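Local coordinates for dihydrodipicolinate synthase (Bacteroides thetaiotaomicron, PDB 4XKY), which probably condenses pyruvate with aspartate semialdehyde by way of a Schiff base, a step in lysine biosynthesis, at residues 11-15 with 27-31; 63-67 with 94-100; 118-123 with 152-156. All coordinates share one frame; numbering follows the deposited sequence.

Interaction 1: residues 11-15 with 27-31; sequences PLVTP and LQRLI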
ATOM      1  N   PRO A  11     -17.000  10.508 -19.631  1.00 29.60           N
ATOM      2  CA  PRO A  11     -16.827   9.077 -19.652  1.00 29.07           C
ATOM      3  C   PRO A  11     -18.211   8.449 -19.537  1.00 28.03           C
ATOM      4  O   PRO A  11     -18.804   8.394 -18.444  1.00 26.07           O
ATOM      5  CB  PRO A  11     -15.971   8.806 -18.406  1.00 28.88           C
ATOM      6  CG  PRO A  11     -16.379   9.879 -17.442  1.00 29.53           C
ATOM      7  CD  PRO A  11     -16.896  11.050 -18.270  1.00 29.59           C
ATOM      8  N   LEU A  12     -18.744   8.017 -20.674  1.00 27.75           N
ATOM      9  CA  LEU A  12     -20.077   7.443 -20.694  1.00 27.63           C
ATOM     10  C   LEU A  12     -20.193   6.214 -19.799  1.00 26.10           C
ATOM     11  O   LEU A  12     -19.299   5.390 -19.746  1.00 25.76           O
ATOM     12  CB  LEU A  12     -20.496   7.057 -22.109  1.00 29.74           C
ATOM     13  CG  LEU A  12     -21.089   8.147 -23.001  1.00 31.72           C
ATOM     14  CD1 LEU A  12     -20.048   9.215 -23.225  1.00 33.08           C
ATOM     15  CD2 LEU A  12     -21.473   7.569 -24.343  1.00 33.22           C
ATOM     16  N   VAL A  13     -21.330   6.092 -19.113  1.00 25.12           N
ATOM     17  CA  VAL A  13     -21.724   4.821 -18.544  1.00 24.81           C
ATOM     18  C   VAL A  13     -22.026   3.886 -19.714  1.00 25.45           C
ATOM     19  O   VAL A  13     -22.297   4.349 -20.839  1.00 24.08           O
ATOM     20  CB  VAL A  13     -22.942   4.935 -17.585  1.00 24.87           C
ATOM     21  CG1 VAL A  13     -22.631   5.847 -16.410  1.00 24.36           C
ATOM     22  CG2 VAL A  13     -24.167   5.463 -18.283  1.00 25.00           C
ATOM     23  N   THR A  14     -21.897   2.585 -19.460  1.00 24.71           N
ATOM     24  CA  THR A  14     -22.283   1.559 -20.407  1.00 24.90           C
ATOM     25  C   THR A  14     -23.659   1.133 -19.907  1.00 25.72           C
ATOM     26  O   THR A  14     -23.761   0.416 -18.929  1.00 24.54           O
ATOM     27  CB  THR A  14     -21.272   0.384 -20.443  1.00 26.00           C
ATOM     28  OG1 THR A  14     -19.956   0.869 -20.799  1.00 24.63           O
ATOM     29  CG2 THR A  14     -21.719  -0.678 -21.453  1.00 25.74           C
ATOM     30  N   PRO A  15     -24.732   1.643 -20.528  1.00 26.35           N
ATOM     31  CA  PRO A  15     -26.079   1.286 -20.049  1.00 26.81           C
ATOM     32  C   PRO A  15     -26.390  -0.150 -20.383  1.00 26.35           C
ATOM     33  O   PRO A  15     -26.068  -0.611 -21.482  1.00 26.90           O
ATOM     34  CB  PRO A  15     -27.010   2.240 -20.781  1.00 27.91           C
ATOM     35  CG  PRO A  15     -26.170   3.086 -21.669  1.00 27.52           C
ATOM     36  CD  PRO A  15     -24.766   2.543 -21.687  1.00 27.25           C
ATOM     37  N   LEU A  27     -28.734   4.107 -24.298  1.00 30.91           N
ATOM     38  CA  LEU A  27     -27.497   4.659 -24.845  1.00 30.89           C
ATOM     39  C   LEU A  27     -27.754   5.771 -25.874  1.00 32.47           C
ATOM     40  O   LEU A  27     -27.086   6.792 -25.859  1.00 32.96           O
ATOM     41  CB  LEU A  27     -26.681   3.557 -25.479  1.00 30.04           C
ATOM     42  CG  LEU A  27     -25.415   4.015 -26.176  1.00 28.73           C
ATOM     43  CD1 LEU A  27     -24.430   4.610 -25.206  1.00 28.22           C
ATOM     44  CD2 LEU A  27     -24.824   2.809 -26.841  1.00 29.60           C
ATOM     45  N   GLN A  28     -28.721   5.566 -26.762  1.00 33.82           N
ATOM     46  CA  GLN A  28     -29.146   6.618 -27.692  1.00 34.84           C
ATOM     47  C   GLN A  28     -29.632   7.845 -26.955  1.00 34.11           C
ATOM     48  O   GLN A  28     -29.187   8.945 -27.252  1.00 34.74           O
ATOM     49  CB  GLN A  28     -30.231   6.115 -28.631  1.00 36.72           C
ATOM     50  CG  GLN A  28     -29.677   5.061 -29.578  1.00 39.21           C
ATOM     51  CD  GLN A  28     -30.712   4.320 -30.404  1.00 41.83           C
ATOM     52  OE1 GLN A  28     -31.917   4.550 -30.277  1.00 46.89           O
ATOM     53  NE2 GLN A  28     -30.234   3.432 -31.279  1.00 39.39           N
ATOM     54  N   ARG A  29     -30.514   7.669 -25.975  1.00 33.02           N
ATOM     55  CA  ARG A  29     -30.968   8.830 -25.200  1.00 34.07           C
ATOM     56  C   ARG A  29     -29.792   9.509 -24.512  1.00 33.10           C
ATOM     57  O   ARG A  29     -29.732  10.734 -24.490  1.00 32.65           O
ATOM     58  CB  ARG A  29     -32.045   8.485 -24.167  1.00 34.80           C
ATOM     59  CG  ARG A  29     -33.455   8.351 -24.732  1.00 37.03           C
ATOM     60  CD  ARG A  29     -34.478   8.160 -23.615  1.00 37.83           C
ATOM     61  NE  ARG A  29     -34.263   6.879 -22.937  1.00 38.92           N
ATOM     62  CZ  ARG A  29     -34.791   5.722 -23.321  1.00 41.31           C
ATOM     63  NH1 ARG A  29     -35.614   5.656 -24.369  1.00 43.67           N
ATOM     64  NH2 ARG A  29     -34.526   4.627 -22.636  1.00 42.13           N
ATOM     65  N   LEU A  30     -28.866   8.720 -23.952  1.00 31.05           N
ATOM     66  CA  LEU A  30     -27.710   9.291 -23.249  1.00 30.47           C
ATOM     67  C   LEU A  30     -26.876  10.136 -24.191  1.00 29.90           C
ATOM     68  O   LEU A  30     -26.525  11.266 -23.865  1.00 29.84           O
ATOM     69  CB  LEU A  30     -26.854   8.188 -22.615  1.00 30.62           C
ATOM     70  CG  LEU A  30     -25.553   8.570 -21.901  1.00 31.19           C
ATOM     71  CD1 LEU A  30     -25.781   9.477 -20.703  1.00 31.59           C
ATOM     72  CD2 LEU A  30     -24.792   7.324 -21.472  1.00 30.76           C
ATOM     73  N   ILE A  31     -26.559   9.590 -25.360  1.00 29.37           N
ATOM     74  CA  ILE A  31     -25.717  10.300 -26.310  1.00 30.76           C
ATOM     75  C   ILE A  31     -26.379  11.561 -26.893  1.00 32.15           C
ATOM     76  O   ILE A  31     -25.706  12.576 -27.055  1.00 33.07           O
ATOM     77  CB  ILE A  31     -25.199   9.368 -27.425  1.00 31.57           C
ATOM     78  CG1 ILE A  31     -24.204   8.360 -26.840  1.00 31.09           C
ATOM     79  CG2 ILE A  31     -24.530  10.177 -28.545  1.00 32.19           C
ATOM     80  CD1 ILE A  31     -23.943   7.184 -27.752  1.00 31.89           C
TER

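Interaction 2: residues 63-67 with 94-100; sequences IKNTC and LAADHGA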
ATOM      1  N   ILE A  63     -18.753  -0.003 -28.175  1.00 31.76           N
ATOM      2  CA  ILE A  63     -18.002   0.730 -29.169  1.00 31.84           C
ATOM      3  C   ILE A  63     -18.796   0.914 -30.465  1.00 32.64           C
ATOM      4  O   ILE A  63     -18.909   2.032 -30.965  1.00 31.70           O
ATOM      5  CB  ILE A  63     -16.684   0.008 -29.467  1.00 31.81           C
ATOM      6  CG1 ILE A  63     -15.759   0.123 -28.257  1.00 31.72           C
ATOM      7  CG2 ILE A  63     -15.980   0.577 -30.701  1.00 33.56           C
ATOM      8  CD1 ILE A  63     -14.619  -0.871 -28.281  1.00 30.47           C
ATOM      9  N   LYS A  64     -19.314  -0.189 -31.010  1.00 34.77           N
ATOM     10  CA  LYS A  64     -20.055  -0.157 -32.269  1.00 37.71           C
ATOM     11  C   LYS A  64     -21.281   0.734 -32.165  1.00 35.89           C
ATOM     12  O   LYS A  64     -21.440   1.654 -32.953  1.00 36.68           O
ATOM     13  CB  LYS A  64     -20.507  -1.551 -32.699  1.00 42.71           C
ATOM     14  CG  LYS A  64     -19.400  -2.552 -33.044  1.00 47.43           C
ATOM     15  CD  LYS A  64     -20.003  -3.740 -33.814  1.00 52.79           C
ATOM     16  CE  LYS A  64     -19.370  -5.093 -33.507  1.00 55.29           C
ATOM     17  NZ  LYS A  64     -19.876  -5.678 -32.227  1.00 56.50           N
ATOM     18  N   ASN A  65     -22.157   0.478 -31.202  1.00 33.62           N
ATOM     19  CA  ASN A  65     -23.336   1.353 -31.046  1.00 32.63           C
ATOM     20  C   ASN A  65     -22.993   2.818 -30.790  1.00 31.42           C
ATOM     21  O   ASN A  65     -23.671   3.703 -31.308  1.00 31.67           O
ATOM     22  CB  ASN A  65     -24.280   0.848 -29.949  1.00 32.65           C
ATOM     23  CG  ASN A  65     -25.101  -0.321 -30.401  1.00 33.60           C
ATOM     24  OD1 ASN A  65     -26.173  -0.154 -30.988  1.00 35.84           O
ATOM     25  ND2 ASN A  65     -24.578  -1.519 -30.193  1.00 34.36           N
ATOM     26  N   THR A  66     -21.966   3.096 -29.976  1.00 30.84           N
ATOM     27  CA  THR A  66     -21.623   4.499 -29.697  1.00 30.07           C
ATOM     28  C   THR A  66     -21.197   5.233 -31.012  1.00 31.38           C
ATOM     29  O   THR A  66     -21.617   6.357 -31.283  1.00 29.78           O
ATOM     30  CB  THR A  66     -20.555   4.636 -28.606  1.00 30.62           C
ATOM     31  OG1 THR A  66     -21.051   4.117 -27.366  1.00 28.93           O
ATOM     32  CG2 THR A  66     -20.226   6.090 -28.403  1.00 31.78           C
ATOM     33  N   CYS A  67     -20.368   4.593 -31.825  1.00 33.38           N
ATOM     34  CA  CYS A  67     -19.937   5.213 -33.082  1.00 35.35           C
ATOM     35  C   CYS A  67     -21.123   5.351 -34.036  1.00 35.78           C
ATOM     36  O   CYS A  67     -21.280   6.397 -34.638  1.00 35.71           O
ATOM     37  CB  CYS A  67     -18.828   4.431 -33.749  1.00 36.79           C
ATOM     38  SG  CYS A  67     -17.295   4.315 -32.820  1.00 39.80           S
ATOM     39  N   LEU A  94     -11.133  -2.389 -34.003  1.00 37.88           N
ATOM     40  CA  LEU A  94     -12.575  -2.325 -34.044  1.00 38.31           C
ATOM     41  C   LEU A  94     -13.020  -0.868 -33.965  1.00 37.00           C
ATOM     42  O   LEU A  94     -13.808  -0.406 -34.783  1.00 39.35           O
ATOM     43  CB  LEU A  94     -13.162  -3.123 -32.887  1.00 39.33           C
ATOM     44  CG  LEU A  94     -14.684  -2.991 -32.830  1.00 40.39           C
ATOM     45  CD1 LEU A  94     -15.298  -3.988 -33.799  1.00 42.97           C
ATOM     46  CD2 LEU A  94     -15.231  -3.196 -31.432  1.00 41.17           C
ATOM     47  N   ALA A  95     -12.490  -0.141 -32.990  1.00 35.17           N
ATOM     48  CA  ALA A  95     -12.704   1.300 -32.894  1.00 34.53           C
ATOM     49  C   ALA A  95     -12.434   2.010 -34.221  1.00 36.36           C
ATOM     50  O   ALA A  95     -13.291   2.763 -34.698  1.00 38.66           O
ATOM     51  CB  ALA A  95     -11.859   1.907 -31.782  1.00 33.01           C
ATOM     52  N   ALA A  96     -11.284   1.758 -34.842  1.00 36.50           N
ATOM     53  CA  ALA A  96     -10.989   2.395 -36.140  1.00 38.94           C
ATOM     54  C   ALA A  96     -12.006   2.054 -37.215  1.00 39.92           C
ATOM     55  O   ALA A  96     -12.465   2.945 -37.921  1.00 41.13           O
ATOM     56  CB  ALA A  96      -9.597   2.034 -36.641  1.00 38.89           C
ATOM     57  N   ASP A  97     -12.332   0.775 -37.366  1.00 41.64           N
ATOM     58  CA  ASP A  97     -13.282   0.349 -38.409  1.00 45.55           C
ATOM     59  C   ASP A  97     -14.654   0.991 -38.267  1.00 44.83           C
ATOM     60  O   ASP A  97     -15.367   1.196 -39.242  1.00 44.42           O
ATOM     61  CB  ASP A  97     -13.464  -1.162 -38.396  1.00 48.55           C
ATOM     62  CG  ASP A  97     -12.207  -1.909 -38.778  1.00 53.73           C
ATOM     63  OD1 ASP A  97     -11.333  -1.342 -39.469  1.00 60.06           O
ATOM     64  OD2 ASP A  97     -12.089  -3.080 -38.379  1.00 61.46           O
ATOM     65  N   HIS A  98     -15.034   1.299 -37.037  1.00 44.55           N
ATOM     66  CA  HIS A  98     -16.326   1.922 -36.801  1.00 42.11           C
ATOM     67  C   HIS A  98     -16.310   3.449 -36.726  1.00 41.92           C
ATOM     68  O   HIS A  98     -17.330   4.072 -36.439  1.00 41.32           O
ATOM     69  CB  HIS A  98     -16.928   1.282 -35.574  1.00 40.56           C
ATOM     70  CG  HIS A  98     -17.375  -0.108 -35.846  1.00 42.19           C
ATOM     71  ND1 HIS A  98     -18.635  -0.392 -36.319  1.00 44.33           N
ATOM     72  CD2 HIS A  98     -16.708  -1.282 -35.835  1.00 43.73           C
ATOM     73  CE1 HIS A  98     -18.749  -1.693 -36.512  1.00 44.70           C
ATOM     74  NE2 HIS A  98     -17.591  -2.254 -36.231  1.00 45.26           N
ATOM     75  N   GLY A  99     -15.158   4.045 -37.002  1.00 41.75           N
ATOM     76  CA  GLY A  99     -15.064   5.485 -37.134  1.00 41.94           C
ATOM     77  C   GLY A  99     -14.757   6.250 -35.859  1.00 40.79           C
ATOM     78  O   GLY A  99     -14.987   7.448 -35.816  1.00 40.51           O
ATOM     79  N   ALA A 100     -14.225   5.594 -34.827  1.00 39.14           N
ATOM     80  CA  ALA A 100     -13.791   6.327 -33.632  1.00 37.59           C
ATOM     81  C   ALA A 100     -12.605   7.178 -34.037  1.00 38.36           C
ATOM     82  O   ALA A 100     -11.981   6.911 -35.053  1.00 39.08           O
ATOM     83  CB  ALA A 100     -13.397   5.385 -32.503  1.00 36.97           C
TER
HETATM   84  O   HOH W   1     -20.773   1.335 -35.679  1.00 41.07           O

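Interaction 3: residues 118-123 with 152-156; sequences LIEFYE and QRIAE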
ATOM      1  N   LEU A 118       7.929   1.574 -18.976  1.00 54.94           N
ATOM      2  CA  LEU A 118       6.755   2.276 -19.491  1.00 52.69           C
ATOM      3  C   LEU A 118       7.000   2.807 -20.896  1.00 50.34           C
ATOM      4  O   LEU A 118       6.108   2.772 -21.754  1.00 48.29           O
ATOM      5  CB  LEU A 118       6.371   3.445 -18.590  1.00 53.57           C
ATOM      6  CG  LEU A 118       5.532   3.134 -17.359  1.00 54.61           C
ATOM      7  CD1 LEU A 118       5.178   4.437 -16.661  1.00 54.67           C
ATOM      8  CD2 LEU A 118       4.267   2.389 -17.744  1.00 54.28           C
ATOM      9  N   ILE A 119       8.203   3.314 -21.131  1.00 47.55           N
ATOM     10  CA  ILE A 119       8.513   3.903 -22.420  1.00 48.49           C
ATOM     11  C   ILE A 119       8.505   2.800 -23.461  1.00 47.85           C
ATOM     12  O   ILE A 119       7.947   2.957 -24.545  1.00 43.91           O
ATOM     13  CB  ILE A 119       9.857   4.650 -22.387  1.00 51.40           C
ATOM     14  CG1 ILE A 119       9.691   5.930 -21.553  1.00 53.20           C
ATOM     15  CG2 ILE A 119      10.343   4.973 -23.798  1.00 51.87           C
ATOM     16  CD1 ILE A 119      10.976   6.500 -20.992  1.00 54.39           C
ATOM     17  N   GLU A 120       9.092   1.665 -23.109  1.00 49.41           N
ATOM     18  CA  GLU A 120       9.216   0.568 -24.066  1.00 53.07           C
ATOM     19  C   GLU A 120       7.844  -0.050 -24.356  1.00 47.30           C
ATOM     20  O   GLU A 120       7.601  -0.507 -25.462  1.00 48.34           O
ATOM     21  CB  GLU A 120      10.217  -0.505 -23.590  1.00 59.11           C
ATOM     22  CG  GLU A 120       9.601  -1.678 -22.812  1.00 64.47           C
ATOM     23  CD  GLU A 120      10.443  -2.953 -22.833  1.00 71.79           C
ATOM     24  OE1 GLU A 120      11.202  -3.183 -23.802  1.00 77.18           O
ATOM     25  OE2 GLU A 120      10.332  -3.747 -21.875  1.00 76.83           O
ATOM     26  N   PHE A 121       6.969  -0.085 -23.355  1.00 43.03           N
ATOM     27  CA  PHE A 121       5.604  -0.558 -23.548  1.00 40.71           C
ATOM     28  C   PHE A 121       4.931   0.203 -24.679  1.00 40.12           C
ATOM     29  O   PHE A 121       4.405  -0.388 -25.606  1.00 40.03           O
ATOM     30  CB  PHE A 121       4.776  -0.396 -22.280  1.00 41.11           C
ATOM     31  CG  PHE A 121       3.360  -0.818 -22.457  1.00 41.30           C
ATOM     32  CD1 PHE A 121       2.993  -2.135 -22.271  1.00 43.15           C
ATOM     33  CD2 PHE A 121       2.402   0.084 -22.862  1.00 40.86           C
ATOM     34  CE1 PHE A 121       1.685  -2.541 -22.459  1.00 42.97           C
ATOM     35  CE2 PHE A 121       1.098  -0.316 -23.064  1.00 41.60           C
ATOM     36  CZ  PHE A 121       0.731  -1.634 -22.867  1.00 42.25           C
ATOM     37  N   TYR A 122       4.954   1.525 -24.589  1.00 39.77           N
ATOM     38  CA  TYR A 122       4.348   2.370 -25.607  1.00 39.98           C
ATOM     39  C   TYR A 122       5.075   2.348 -26.925  1.00 43.13           C
ATOM     40  O   TYR A 122       4.434   2.433 -27.974  1.00 42.79           O
ATOM     41  CB  TYR A 122       4.143   3.783 -25.069  1.00 38.53           C
ATOM     42  CG  TYR A 122       2.972   3.732 -24.162  1.00 36.92           C
ATOM     43  CD1 TYR A 122       1.691   3.580 -24.684  1.00 36.51           C
ATOM     44  CD2 TYR A 122       3.126   3.735 -22.794  1.00 37.32           C
ATOM     45  CE1 TYR A 122       0.596   3.464 -23.864  1.00 37.06           C
ATOM     46  CE2 TYR A 122       2.029   3.629 -21.956  1.00 36.16           C
ATOM     47  CZ  TYR A 122       0.767   3.480 -22.496  1.00 36.77           C
ATOM     48  OH  TYR A 122      -0.345   3.374 -21.681  1.00 36.51           O
ATOM     49  N   GLU A 123       6.399   2.188 -26.891  1.00 47.47           N
ATOM     50  CA  GLU A 123       7.157   2.047 -28.135  1.00 49.39           C
ATOM     51  C   GLU A 123       6.760   0.798 -28.920  1.00 47.12           C
ATOM     52  O   GLU A 123       6.678   0.846 -30.135  1.00 46.36           O
ATOM     53  CB  GLU A 123       8.672   2.100 -27.899  1.00 53.84           C
ATOM     54  CG  GLU A 123       9.197   3.533 -27.842  1.00 58.63           C
ATOM     55  CD  GLU A 123      10.672   3.646 -27.481  1.00 64.83           C
ATOM     56  OE1 GLU A 123      11.420   2.643 -27.589  1.00 67.50           O
ATOM     57  OE2 GLU A 123      11.088   4.758 -27.090  1.00 69.52           O
ATOM     58  N   GLN A 152       6.844  13.457 -21.379  1.00 50.62           N
ATOM     59  CA  GLN A 152       7.541  14.263 -22.398  1.00 52.86           C
ATOM     60  C   GLN A 152       8.041  13.380 -23.509  1.00 52.09           C
ATOM     61  O   GLN A 152       7.830  13.656 -24.689  1.00 50.72           O
ATOM     62  CB  GLN A 152       8.775  14.953 -21.829  1.00 58.43           C
ATOM     63  CG  GLN A 152       8.677  16.448 -21.619  1.00 61.71           C
ATOM     64  CD  GLN A 152       9.943  16.991 -20.976  1.00 65.72           C
ATOM     65  OE1 GLN A 152       9.895  17.700 -19.966  1.00 63.90           O
ATOM     66  NE2 GLN A 152      11.091  16.644 -21.553  1.00 70.17           N
ATOM     67  N   ARG A 153       8.730  12.323 -23.098  1.00 52.31           N
ATOM     68  CA  ARG A 153       9.387  11.411 -24.014  1.00 55.53           C
ATOM     69  C   ARG A 153       8.419  10.647 -24.931  1.00 52.80           C
ATOM     70  O   ARG A 153       8.697  10.502 -26.121  1.00 51.01           O
ATOM     71  CB  ARG A 153      10.251  10.435 -23.219  1.00 60.82           C
ATOM     72  CG  ARG A 153      10.803   9.261 -24.010  1.00 66.85           C
ATOM     73  CD  ARG A 153      11.911   9.654 -24.979  1.00 71.63           C
ATOM     74  NE  ARG A 153      12.321   8.481 -25.746  1.00 77.44           N
ATOM     75  CZ  ARG A 153      13.033   7.463 -25.256  1.00 81.86           C
ATOM     76  NH1 ARG A 153      13.445   7.461 -23.985  1.00 84.25           N
ATOM     77  NH2 ARG A 153      13.341   6.433 -26.039  1.00 81.34           N
ATOM     78  N   ILE A 154       7.307  10.152 -24.387  1.00 48.38           N
ATOM     79  CA  ILE A 154       6.362   9.356 -25.183  1.00 46.86           C
ATOM     80  C   ILE A 154       5.593  10.285 -26.112  1.00 45.77           C
ATOM     81  O   ILE A 154       5.268   9.931 -27.240  1.00 46.18           O
ATOM     82  CB  ILE A 154       5.386   8.550 -24.296  1.00 44.79           C
ATOM     83  CG1 ILE A 154       6.163   7.529 -23.482  1.00 43.94           C
ATOM     84  CG2 ILE A 154       4.347   7.814 -25.145  1.00 44.58           C
ATOM     85  CD1 ILE A 154       5.390   6.918 -22.335  1.00 43.73           C
ATOM     86  N   ALA A 155       5.352  11.500 -25.640  1.00 44.58           N
ATOM     87  CA  ALA A 155       4.627  12.488 -26.413  1.00 44.91           C
ATOM     88  C   ALA A 155       5.345  13.023 -27.658  1.00 47.57           C
ATOM     89  O   ALA A 155       4.725  13.724 -28.457  1.00 46.57           O
ATOM     90  CB  ALA A 155       4.248  13.645 -25.518  1.00 44.17           C
ATOM     91  N   GLU A 156       6.633  12.735 -27.814  1.00 51.68           N
ATOM     92  CA  GLU A 156       7.335  13.078 -29.056  1.00 55.87           C
ATOM     93  C   GLU A 156       6.746  12.306 -30.233  1.00 54.35           C
ATOM     94  O   GLU A 156       6.719  12.813 -31.360  1.00 54.27           O
ATOM     95  CB  GLU A 156       8.822  12.761 -28.966  1.00 60.55           C
ATOM     96  CG  GLU A 156       9.606  13.585 -27.959  1.00 66.18           C
ATOM     97  CD  GLU A 156      10.884  12.887 -27.503  1.00 72.31           C
ATOM     98  OE1 GLU A 156      11.049  11.669 -27.752  1.00 75.79           O
ATOM     99  OE2 GLU A 156      11.734  13.556 -26.882  1.00 78.66           O
TER

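Interaction 1: residues 11-15 with 27-31
The nearest thing to a flat group here is the pyrrolidine ring of Pro15, which brings its CG corner against the backbone and CB of Leu27. Pro15 CG lies 3.8 Å from Leu27 CA and 3.9 Å from Leu27 CB, while Pro15 CD meets the leucine's branch, 4.1 Å from Leu27 CD1. The ring and the leucine cross at about a right angle. One turn further along the helix, Leu30 sends its CD2 methyl into the loop, 3.7 Å from Val13 CG2. Its first torsion, with CG anti to the backbone N (chi1 177°), contributes to that reach. Leu12 runs past Leu30 in the opposite sense, with Leu12 CG 4.1 Å from Leu30 CD2. Leu12 and Ile31 cross roughly at right angles, with Leu12 CD2 3.8 Å from Ile31 CG1. Thus 11-15, in the loop after strand 7-8, is laid against one side of helix 24-36 in the TIM barrel. Leu12 and Ile31 both also touch Leu42 of strand 42-44, and Leu262, Lys263 and Leu266 of helix 257-268 pack on Val13. The side chain of Val13 also comes within about 4 Å of that of Thr48, predicted to bind pyruvate, consistent with this apolar layer bordering the probable pyruvate site. Between the two segments there is no hydrogen bond or salt bridge: all six touching residues are buried, and aliphatic carbon meeting aliphatic carbon implies that the fit of shapes, not directed bonding, joins loop to helix.

Interaction 2: residues 63-67 with 94-100
Two neighbouring helices of the TIM-barrel outer layer, 56-70 and 85-97, meet here, and the second ends in a Schellman motif. Gly99, with positive phi, is its C-prime residue: Ala100 N bonds to Ala95 O and Gly99 N to Ala96 O. Just before it, His98 turns its ring to Lys64, whose CG sits over one face in a CH-pi contact, 3.8 Å from the ring centroid and 17° off its normal. Lys64 CD follows alongside, 3.6 Å from His98 CE1, and Leu94 O lies at the ring's edge, in its plane. Cut back to an alanine, Lys64 would lose the CG and CD methylenes that lie on the imidazole, and the ring would probably be less firmly held. Deeper in, Ile63 CG2 presses on Leu94 CD2 at 3.9 Å and on the backbone of Ala95, and both Ile63 and Ala95 rest on Val78 of strand 76-79. Cys67 faces the helix terminus: its SG, anti to the carbonyl carbon (chi1 -63°), reaches Ala100 CB at 4.1 Å, and Cys67 CB comes as close as 3.1 Å to His98 O. One water bridges Lys64 and His98, donating to Lys64 O at 2.8 Å and hydrogen-bonded to His98 ND1, also at 2.8 Å.

Interaction 3: residues 118-123 with 152-156
Glu123 and Arg153 join across the surface of the contact in a salt bridge, Glu123 OE2 lying 3.0 Å from Arg153 NH2. The carboxylate and guanidinium planes are 56° apart, so the two groups meet obliquely through one oxygen and one nitrogen. Beneath them Ile119 CG2 lies over one face of the guanidinium, 3.9 Å from Arg153 CZ. Arg153 gets there by a bend at its second torsion (chi2 72°), which brings the head group back across Ile119. Its NE has a long salt bridge to Glu156, so the cation sits between two carboxylates, which would probably stabilise its charge. Further in, Ile154 CD1 reaches Tyr122 CD2 at 3.9 Å, and Ile154 CG1 is 4.3 Å from Ile119 CG1. Outside the two segments, Tyr122 OH bonds to Ser105 O; within its own helix, the adjacent Phe121 puts CD2 over one face of the tyrosine ring. The Tyr122 side chain is about 6 Å from that of Tyr136, the predicted proton donor/acceptor. Phe121 also packs on an apolar side chain of a neighbouring subunit. Helices 115-125 and 148-154 thus stand side by side outside strand 133-137, with Tyr122 and Ile154 both resting on Leu135.

Interaction 1 is wholly buried and purely apolar, whereas interactions 2 and 3 are helix-helix seams whose inner parts are hydrophobic and whose solvent-facing margins turn polar. These margins differ: interaction 2 uses a lysine chain over an imidazole plus a bridging water, interaction 3 a charge pair. Interactions 1 and 2 are direct neighbours, since helix 24-36 packs on helix 56-70: Leu27 CD2 lies 3.7 Å from Asn65 CB. Interaction 3 lies across the chain's centre from interaction 1, their nearest atoms about 17 Å apart, and shares no helix with the other two. All three join neighbouring parts of one barrel.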